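Side-chain contacts in putative S-adenosylmethionine-dependent methyltransferase (Bacteroides thetaiotaomicron, PDB 1WYZ), which probably acts as an S-adenosylmethionine-dependent methyltransferase, related to the RsmI-like enzymes, although its substrate is not established: residues Met181-Asp184 with Ile185-Asn188; Arg211-Lys214 with Asp215-His219. All coordinates share one frame; numbering follows the deposited sequence.

Contact 1. Residues Met181-Asp184 with Ile185-Asn188; sequences MIED and ILQN
Met181 and Ile185 meet one turn apart on the buried side of helix 178-188, a worked case of the i to i+4 pairing that gives a helix its apolar stripe. The selenomethionine chain of Met181, bent at chi2 and chi3, brings its terminal CE to 3.2 Å from Ile185 CG1, nearer than carbons usually pack, and the two side chains cross obliquely. Both reach Leu155 of helix 150-165 and Phe171 of strand 168-173. Ile182 and Leu186 pair more loosely, CD1 to CD2 at 4.5 Å. Leu186 CG sits between its backbone N and carbonyl carbon (chi1 57°), which folds the side chain back over the preceding turn, CG 3.0 Å from Ile182 O and CD1 3.3 Å from Glu183 O. With an alanine in place of Leu186, these two carbonyls would probably lose that apolar cover, and a gap would open beside Ile182. Among the backbone bonds, Ile185 N to Met181 O is short at 2.8 Å, and Asn188 N reaches Asp184 O at 3.1 Å. Asp184 OD2 turns to a partner outside the segments, a salt bridge to Arg151. The chemistry is that of an amphipathic helix, packing apolar side chains on strands 168-173 and 228-233 and on Leu155, with the Asp184-Arg151 salt bridge beside them.

Contact 2. Residues Arg211-Lys214 with Asp215-His219; sequences RTVK and DWKGH
Arg211 lies across the indole of Trp216 in a cation-pi contact, where the edge strand 207-212 of the mixed sheet passes into the short, weakly bonded helix 213-216. The two side chains cross at about a right angle. Carbon comes first: Arg211 CD sits over the five-membered ring of Trp216, 3.6 Å from its centroid, in a CH-pi contact. Beyond it the chain bends at chi3 (-59°) and carries the guanidinium over the six-membered ring, with Arg211 CZ 4.3 Å from the centroid of that Trp216 ring. The guanidinium does not lie flat on the ring, the planes being 51° apart, and Arg211 NH1 dips towards the indole to 3.3 Å from Trp216 CZ3. Trp216 is buried, and its NE1 is satisfied by Leu195 O on the adjoining strand, which holds the ring in place under the arginine. Arg211 CG also packs on Asp215 CB at 3.5 Å; the guanidinium and carboxylate planes stand 78° apart and their charged atoms are not in contact. Thr212 OG1 hydrogen-bonds to Pro191 O and Thr193 O. Val213 O receives weak bonds from Trp216 N and Lys217 N, and the Lys217 chain doubles back until its CE lies 4.1 Å from Val213 CG1.

Contacts 1 and 2 illustrate how two local, in-series arrangements can share one interface. Their centres lie about 11 Å apart, and contact 1 closes before contact 2 opens along the chain. The junction is Leu186: its CA is 3.5 Å from Val213 CG1, and its O is 3.6 Å from Lys217 CE, so the end of helix 178-188 rests against the turn that follows strand 207-212. Helix 178-188 also packs on the inner strands 168-173 and 228-233, whereas Arg211-His219 begins with the last two residues of an outermost strand of the same sheet, where Lys112 of the second subunit packs on Arg211.

Contact 1. Residues Met181-Asp184 with Ile185-Asn188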
HETATM    1  N   MSE A 181      11.516  15.380  14.953  1.00 46.98           N
HETATM    2  CA  MSE A 181      10.102  15.070  14.764  1.00 44.96           C
HETATM    3  C   MSE A 181       9.538  14.358  15.993  1.00 42.88           C
HETATM    4  O   MSE A 181       8.524  14.792  16.535  1.00 40.41           O
HETATM    5  CB  MSE A 181       9.897  14.205  13.517  1.00 56.17           C
HETATM    6  CG  MSE A 181       8.452  13.738  13.314  1.00 58.88           C
HETATM    7 SE   MSE A 181       7.189  15.136  12.793  1.00 63.55          SE
HETATM    8  CE  MSE A 181       6.584  15.731  14.519  1.00 59.81           C
ATOM      9  N   ILE A 182      10.188  13.285  16.448  1.00 42.08           N
ATOM     10  CA  ILE A 182       9.684  12.586  17.623  1.00 42.14           C
ATOM     11  C   ILE A 182       9.519  13.568  18.782  1.00 40.64           C
ATOM     12  O   ILE A 182       8.565  13.474  19.556  1.00 39.72           O
ATOM     13  CB  ILE A 182      10.603  11.394  18.053  1.00 86.05           C
ATOM     14  CG1 ILE A 182      12.047  11.867  18.256  1.00 90.07           C
ATOM     15  CG2 ILE A 182      10.532  10.274  17.017  1.00 85.72           C
ATOM     16  CD1 ILE A 182      12.329  12.440  19.629  1.00 65.41           C
ATOM     17  N   GLU A 183      10.439  14.522  18.887  1.00 38.85           N
ATOM     18  CA  GLU A 183      10.369  15.528  19.937  1.00 37.41           C
ATOM     19  C   GLU A 183       9.081  16.302  19.736  1.00 34.56           C
ATOM     20  O   GLU A 183       8.366  16.574  20.692  1.00 33.67           O
ATOM     21  CB  GLU A 183      11.567  16.488  19.864  1.00 64.44           C
ATOM     22  CG  GLU A 183      11.464  17.702  20.788  1.00 67.50           C
ATOM     23  CD  GLU A 183      11.646  17.355  22.263  1.00 71.08           C
ATOM     24  OE1 GLU A 183      11.358  16.197  22.652  1.00 69.50           O
ATOM     25  OE2 GLU A 183      12.065  18.251  23.036  1.00 70.73           O
ATOM     26  N   ASP A 184       8.778  16.646  18.487  1.00 34.76           N
ATOM     27  CA  ASP A 184       7.552  17.388  18.188  1.00 34.27           C
ATOM     28  C   ASP A 184       6.259  16.603  18.453  1.00 33.15           C
ATOM     29  O   ASP A 184       5.277  17.167  18.959  1.00 30.52           O
ATOM     30  CB  ASP A 184       7.551  17.887  16.739  1.00 46.28           C
ATOM     31  CG  ASP A 184       8.456  19.084  16.536  1.00 47.81           C
ATOM     32  OD1 ASP A 184       8.452  19.983  17.397  1.00 48.20           O
ATOM     33  OD2 ASP A 184       9.165  19.129  15.508  1.00 48.46           O
ATOM     34  N   ILE A 185       6.261  15.315  18.117  1.00 34.37           N
ATOM     35  CA  ILE A 185       5.087  14.483  18.321  1.00 36.34           C
ATOM     36  C   ILE A 185       4.714  14.386  19.800  1.00 38.68           C
ATOM     37  O   ILE A 185       3.543  14.536  20.166  1.00 38.10           O
ATOM     38  CB  ILE A 185       5.313  13.069  17.732  1.00 35.78           C
ATOM     39  CG1 ILE A 185       5.567  13.193  16.229  1.00 34.19           C
ATOM     40  CG2 ILE A 185       4.097  12.174  17.997  1.00 34.64           C
ATOM     41  CD1 ILE A 185       4.371  13.314  15.346  1.00 48.01           C
ATOM     42  N   LEU A 186       5.715  14.170  20.649  1.00 44.82           N
ATOM     43  CA  LEU A 186       5.484  14.032  22.084  1.00 46.43           C
ATOM     44  C   LEU A 186       5.237  15.343  22.828  1.00 46.90           C
ATOM     45  O   LEU A 186       4.793  15.341  23.981  1.00 46.45           O
ATOM     46  CB  LEU A 186       6.644  13.264  22.720  1.00 87.18           C
ATOM     47  CG  LEU A 186       8.058  13.818  22.537  1.00 90.21           C
ATOM     48  CD1 LEU A 186       8.312  14.929  23.557  1.00 90.80           C
ATOM     49  CD2 LEU A 186       9.069  12.682  22.720  1.00 91.47           C
ATOM     50  N   GLN A 187       5.519  16.465  22.177  1.00 40.75           N
ATOM     51  CA  GLN A 187       5.265  17.752  22.804  1.00 41.14           C
ATOM     52  C   GLN A 187       3.831  18.178  22.509  1.00 39.64           C
ATOM     53  O   GLN A 187       3.116  18.636  23.400  1.00 40.50           O
ATOM     54  CB  GLN A 187       6.224  18.822  22.282  1.00 54.04           C
ATOM     55  CG  GLN A 187       7.656  18.608  22.708  1.00 55.91           C
ATOM     56  CD  GLN A 187       7.801  18.634  24.204  1.00 56.77           C
ATOM     57  OE1 GLN A 187       8.739  18.063  24.755  1.00 58.37           O
ATOM     58  NE2 GLN A 187       6.873  19.306  24.877  1.00 55.55           N
ATOM     59  N   ASN A 188       3.406  17.991  21.262  1.00 44.08           N
ATOM     60  CA  ASN A 188       2.065  18.385  20.824  1.00 42.57           C
ATOM     61  C   ASN A 188       0.942  17.348  20.906  1.00 41.82           C
ATOM     62  O   ASN A 188      -0.233  17.716  20.953  1.00 42.43           O
ATOM     63  CB  ASN A 188       2.131  18.909  19.388  1.00 41.51           C
ATOM     64  CG  ASN A 188       3.227  19.931  19.195  1.00 40.38           C
ATOM     65  OD1 ASN A 188       4.367  19.581  18.876  1.00 39.09           O
ATOM     66  ND2 ASN A 188       2.899  21.200  19.409  1.00 37.84           N
TER

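Contact 2. Residues Arg211-Lys214 with Asp215-His219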
ATOM      1  N   ARG A 211       3.761   2.217  20.428  1.00 44.24           N
ATOM      2  CA  ARG A 211       3.801   2.596  21.817  1.00 45.00           C
ATOM      3  C   ARG A 211       3.206   3.978  22.008  1.00 44.25           C
ATOM      4  O   ARG A 211       3.365   4.859  21.164  1.00 44.80           O
ATOM      5  CB  ARG A 211       5.255   2.556  22.261  1.00 52.43           C
ATOM      6  CG  ARG A 211       5.581   3.305  23.497  1.00 54.41           C
ATOM      7  CD  ARG A 211       7.082   3.346  23.612  1.00 57.60           C
ATOM      8  NE  ARG A 211       7.640   2.005  23.654  1.00 58.92           N
ATOM      9  CZ  ARG A 211       8.939   1.744  23.627  1.00 61.28           C
ATOM     10  NH1 ARG A 211       9.810   2.743  23.552  1.00 61.47           N
ATOM     11  NH2 ARG A 211       9.367   0.488  23.681  1.00 60.65           N
ATOM     12  N   THR A 212       2.513   4.154  23.126  1.00 42.12           N
ATOM     13  CA  THR A 212       1.873   5.420  23.451  1.00 39.85           C
ATOM     14  C   THR A 212       2.893   6.562  23.586  1.00 39.99           C
ATOM     15  O   THR A 212       4.069   6.331  23.905  1.00 39.71           O
ATOM     16  CB  THR A 212       1.059   5.287  24.758  1.00 32.73           C
ATOM     17  OG1 THR A 212       0.212   6.428  24.906  1.00 36.41           O
ATOM     18  CG2 THR A 212       1.984   5.193  25.967  1.00 29.32           C
ATOM     19  N   VAL A 213       2.448   7.794  23.343  1.00 36.75           N
ATOM     20  CA  VAL A 213       3.339   8.950  23.446  1.00 37.10           C
ATOM     21  C   VAL A 213       3.964   9.070  24.841  1.00 38.65           C
ATOM     22  O   VAL A 213       5.134   9.434  24.973  1.00 37.33           O
ATOM     23  CB  VAL A 213       2.592  10.250  23.097  1.00 35.50           C
ATOM     24  CG1 VAL A 213       3.450  11.467  23.425  1.00 32.89           C
ATOM     25  CG2 VAL A 213       2.254  10.250  21.624  1.00 34.33           C
ATOM     26  N   LYS A 214       3.178   8.761  25.871  1.00 29.51           N
ATOM     27  CA  LYS A 214       3.654   8.811  27.247  1.00 31.84           C
ATOM     28  C   LYS A 214       4.806   7.831  27.439  1.00 31.50           C
ATOM     29  O   LYS A 214       5.800   8.156  28.077  1.00 28.38           O
ATOM     30  CB  LYS A 214       2.527   8.454  28.221  1.00 50.33           C
ATOM     31  CG  LYS A 214       2.944   8.482  29.690  1.00 53.63           C
ATOM     32  CD  LYS A 214       1.927   7.791  30.585  1.00 54.09           C
ATOM     33  CE  LYS A 214       2.308   7.916  32.051  1.00 54.59           C
ATOM     34  NZ  LYS A 214       2.278   9.337  32.528  1.00 56.66           N
ATOM     35  N   ASP A 215       4.665   6.628  26.886  1.00 49.74           N
ATOM     36  CA  ASP A 215       5.705   5.606  27.020  1.00 52.58           C
ATOM     37  C   ASP A 215       6.874   5.758  26.055  1.00 53.75           C
ATOM     38  O   ASP A 215       7.862   5.039  26.170  1.00 54.41           O
ATOM     39  CB  ASP A 215       5.106   4.194  26.899  1.00 56.95           C
ATOM     40  CG  ASP A 215       4.343   3.769  28.155  1.00 61.17           C
ATOM     41  OD1 ASP A 215       4.957   3.755  29.250  1.00 61.46           O
ATOM     42  OD2 ASP A 215       3.136   3.449  28.048  1.00 61.05           O
ATOM     43  N   TRP A 216       6.767   6.684  25.108  1.00 36.96           N
ATOM     44  CA  TRP A 216       7.859   6.911  24.173  1.00 39.89           C
ATOM     45  C   TRP A 216       8.868   7.860  24.816  1.00 44.40           C
ATOM     46  O   TRP A 216      10.071   7.769  24.563  1.00 43.32           O
ATOM     47  CB  TRP A 216       7.342   7.507  22.857  1.00 44.11           C
ATOM     48  CG  TRP A 216       7.089   6.484  21.766  1.00 39.68           C
ATOM     49  CD1 TRP A 216       5.921   6.269  21.099  1.00 39.50           C
ATOM     50  CD2 TRP A 216       8.045   5.568  21.203  1.00 36.31           C
ATOM     51  NE1 TRP A 216       6.086   5.281  20.151  1.00 38.15           N
ATOM     52  CE2 TRP A 216       7.380   4.834  20.196  1.00 36.24           C
ATOM     53  CE3 TRP A 216       9.399   5.302  21.450  1.00 33.80           C
ATOM     54  CZ2 TRP A 216       8.020   3.847  19.435  1.00 34.51           C
ATOM     55  CZ3 TRP A 216      10.041   4.320  20.693  1.00 34.56           C
ATOM     56  CH2 TRP A 216       9.348   3.604  19.695  1.00 34.03           C
ATOM     57  N   LYS A 217       8.366   8.759  25.662  1.00 75.68           N
ATOM     58  CA  LYS A 217       9.205   9.737  26.349  1.00 81.84           C
ATOM     59  C   LYS A 217      10.554   9.130  26.665  1.00 85.65           C
ATOM     60  O   LYS A 217      11.590   9.613  26.206  1.00 86.46           O
ATOM     61  CB  LYS A 217       8.526  10.200  27.637  1.00 88.48           C
ATOM     62  CG  LYS A 217       7.189  10.904  27.406  1.00 90.96           C
ATOM     63  CD  LYS A 217       7.366  12.197  26.606  1.00 91.26           C
ATOM     64  CE  LYS A 217       6.028  12.852  26.286  1.00 89.93           C
ATOM     65  NZ  LYS A 217       5.260  13.232  27.503  1.00 89.77           N
ATOM     66  N   GLY A 218      10.540   8.060  27.445  1.00 88.13           N
ATOM     67  CA  GLY A 218      11.783   7.399  27.773  1.00 92.28           C
ATOM     68  C   GLY A 218      12.059   6.418  26.659  1.00 95.22           C
ATOM     69  O   GLY A 218      11.124   5.898  26.051  1.00 96.62           O
ATOM     70  N   HIS A 219      13.327   6.166  26.373  1.00117.27           N
ATOM     71  CA  HIS A 219      13.678   5.222  25.322  1.00119.81           C
ATOM     72  C   HIS A 219      13.290   5.660  23.909  1.00118.47           C
ATOM     73  O   HIS A 219      12.304   5.182  23.345  1.00118.11           O
ATOM     74  CB  HIS A 219      13.057   3.847  25.608  1.00111.72           C
ATOM     75  CG  HIS A 219      13.860   3.006  26.553  1.00117.03           C
ATOM     76  ND1 HIS A 219      14.105   3.375  27.859  1.00119.13           N
ATOM     77  CD2 HIS A 219      14.493   1.822  26.373  1.00119.20           C
ATOM     78  CE1 HIS A 219      14.855   2.457  28.441  1.00120.31           C
ATOM     79  NE2 HIS A 219      15.104   1.503  27.561  1.00120.42           N
TER